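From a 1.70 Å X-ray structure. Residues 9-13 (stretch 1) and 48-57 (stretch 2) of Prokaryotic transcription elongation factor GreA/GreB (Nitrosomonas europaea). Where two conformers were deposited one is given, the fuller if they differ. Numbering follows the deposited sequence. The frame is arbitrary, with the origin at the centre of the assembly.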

# COMPACT_ATOMS: atom_id res chain seq x y z
N ILE A 9 5.00 -20.31 -2.47
CA ILE A 9 5.81 -19.57 -1.51
C ILE A 9 6.02 -20.48 -0.30
O ILE A 9 5.29 -21.46 -0.14
N MSE A 10 7.00 -20.15 0.53
CA MSE A 10 7.27 -20.86 1.77
C MSE A 10 6.88 -19.97 2.95
O MSE A 10 7.23 -18.77 2.96
N ILE A 11 6.17 -20.56 3.92
CA ILE A 11 5.77 -19.92 5.19
C ILE A 11 6.07 -20.85 6.33
O ILE A 11 6.05 -22.07 6.15
N SER A 12 6.26 -20.30 7.53
CA SER A 12 6.35 -21.12 8.72
C SER A 12 4.95 -21.55 9.11
O SER A 12 3.95 -20.92 8.71
N SER A 13 4.90 -22.63 9.89
CA SER A 13 3.64 -23.17 10.40
C SER A 13 2.89 -22.11 11.21
O SER A 13 1.67 -21.97 11.08
N ASP A 48 9.10 -25.73 8.63
CA ASP A 48 9.64 -25.21 9.87
C ASP A 48 10.36 -23.90 9.53
O ASP A 48 10.97 -23.80 8.47
N PRO A 49 10.30 -22.89 10.43
CA PRO A 49 11.03 -21.63 10.21
C PRO A 49 12.49 -21.80 9.75
O PRO A 49 13.00 -20.98 8.97
N GLU A 50 13.14 -22.87 10.22
CA GLU A 50 14.56 -23.12 9.97
C GLU A 50 14.95 -23.38 8.53
O GLU A 50 16.09 -23.07 8.15
N GLU A 51 14.05 -23.96 7.73
CA GLU A 51 14.47 -24.20 6.34
C GLU A 51 13.81 -23.27 5.33
O GLU A 51 13.88 -23.50 4.12
N ILE A 52 13.25 -22.17 5.83
CA ILE A 52 12.95 -21.02 4.96
C ILE A 52 14.23 -20.19 4.88
O ILE A 52 14.73 -19.73 5.91
N PRO A 53 14.76 -19.99 3.66
CA PRO A 53 16.01 -19.23 3.51
C PRO A 53 15.90 -17.80 4.05
O PRO A 53 14.81 -17.21 3.99
N PRO A 54 17.01 -17.25 4.59
CA PRO A 54 17.10 -15.87 5.14
C PRO A 54 16.77 -14.76 4.14
O PRO A 54 16.48 -13.64 4.53
N THR A 55 16.79 -15.11 2.86
CA THR A 55 16.52 -14.15 1.79
C THR A 55 15.05 -14.08 1.41
O THR A 55 14.68 -13.26 0.55
N VAL A 56 14.21 -14.95 2.00
CA VAL A 56 12.74 -14.98 1.74
C VAL A 56 11.98 -14.08 2.73
O VAL A 56 12.25 -14.12 3.94
N VAL A 57 11.04 -13.28 2.21
CA VAL A 57 10.22 -12.38 3.03
C VAL A 57 9.14 -13.15 3.79
O VAL A 57 8.27 -13.77 3.19

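This is a small, apolar contact in which a short strand rests against a loop with a short 3-10 segment and a type I turn through side-chain packing, with no direct hydrogen bond between the two stretches and a single water joining their backbones.

M10, present as selenomethionine, contributes most. Its CA-to-CB bond points toward the loop, and chi angles of m, t and p carry the long, flexible chain outward before turning its tip along the loop backbone. There CE lies 3.2 Å from O of E51 and 4.1 Å from CG1 of I52, while SE sits 3.8 Å from CD of P53. A long, unbranched chain suits this surface, since it can follow the uneven course of the loop and reach CD of P53.

I52 answers from the other side, its CA-to-CB bond directed toward the strand. With chi1 m and chi2 t, the chain extends so that CD1 reaches the backbone of stretch 1, 3.5 Å from N of S12 and 3.6 Å from C of I11. The CA-to-CB bond of I11 points away, so it offers main chain rather than side chain to this methyl.

At S12 the chains come close: the CA atoms of S12 and P49 are 4.9 Å apart, and CB of S12, on a sideways CA-to-CB bond, lies 3.7 Å from CG of P49. With chi1 p, its OG caps a helix that begins just beyond, so its polar group is satisfied there while its CB packs against the loop.

The loop is braced internally. OD2 of D48 accepts a hydrogen bond from N of E50 (2.9 Å), and N of V56 bonds O of P53 (3.1 Å), closing a type I turn. The CA-to-CB bond of V56, chi1 t, points toward the strand, its CG1 4.3 Å from O of M10. That same oxygen accepts a hydrogen bond from water 1 (2.9 Å to its O), which also donates to O of V57 (2.8 Å).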

# COMPACT_ATOMS: atom_id res chain seq x y z
CB ILE A 9 5.16 -18.21 -1.08
CG1 ILE A 9 3.83 -18.45 -0.33
CG2 ILE A 9 5.06 -17.26 -2.30
CD1 ILE A 9 3.33 -17.27 0.55
CB MSE A 10 8.77 -21.21 1.88
CG MSE A 10 9.41 -21.78 0.63
SE MSE A 10 11.31 -22.26 0.85
CE MSE A 10 11.17 -23.34 2.47
CB ILE A 11 4.22 -19.80 5.33
CG1 ILE A 11 3.49 -20.54 4.21
CG2 ILE A 11 3.80 -18.37 5.64
CD1 ILE A 11 2.04 -20.11 4.03
CB SER A 12 7.00 -20.36 9.88
OG SER A 12 6.08 -19.47 10.49
CB SER A 13 3.92 -24.40 11.27
OG SER A 13 2.73 -25.14 11.51
CB ASP A 48 10.63 -26.19 10.47
CG ASP A 48 11.25 -25.68 11.75
OD1 ASP A 48 10.57 -25.72 12.80
OD2 ASP A 48 12.41 -25.21 11.71
CB PRO A 49 10.97 -20.95 11.58
CG PRO A 49 9.69 -21.43 12.18
CD PRO A 49 9.53 -22.85 11.70
CB GLU A 50 15.09 -24.30 10.81
CG GLU A 50 15.06 -24.11 12.34
CD GLU A 50 15.46 -22.72 12.78
OE1 GLU A 50 14.63 -22.07 13.47
OE2 GLU A 50 16.58 -22.26 12.43
CB GLU A 51 14.46 -25.70 5.94
CG GLU A 51 15.58 -26.09 4.87
CD GLU A 51 17.03 -25.81 5.41
OE1 GLU A 51 17.94 -25.47 4.60
OE2 GLU A 51 17.24 -25.94 6.64
CB ILE A 52 11.85 -20.08 5.51
CG1 ILE A 52 10.51 -20.79 5.63
CG2 ILE A 52 11.70 -18.87 4.60
CD1 ILE A 52 9.56 -20.07 6.53
CB PRO A 53 16.24 -19.23 2.00
CG PRO A 53 15.43 -20.36 1.47
CD PRO A 53 14.24 -20.48 2.37
CB PRO A 54 18.58 -15.75 5.58
CG PRO A 54 19.29 -16.88 4.89
CD PRO A 54 18.30 -17.97 4.73
CB THR A 55 17.25 -14.54 0.52
OG1 THR A 55 17.01 -15.94 0.28
CG2 THR A 55 18.75 -14.28 0.66
CB VAL A 56 12.19 -16.46 1.76
CG1 VAL A 56 10.63 -16.50 1.79
CG2 VAL A 56 12.73 -17.24 0.59
CB VAL A 57 9.55 -11.28 2.17
CG1 VAL A 57 8.71 -10.36 3.07
CG2 VAL A 57 10.62 -10.44 1.48
O HOH W 1 6.85 -16.06 3.78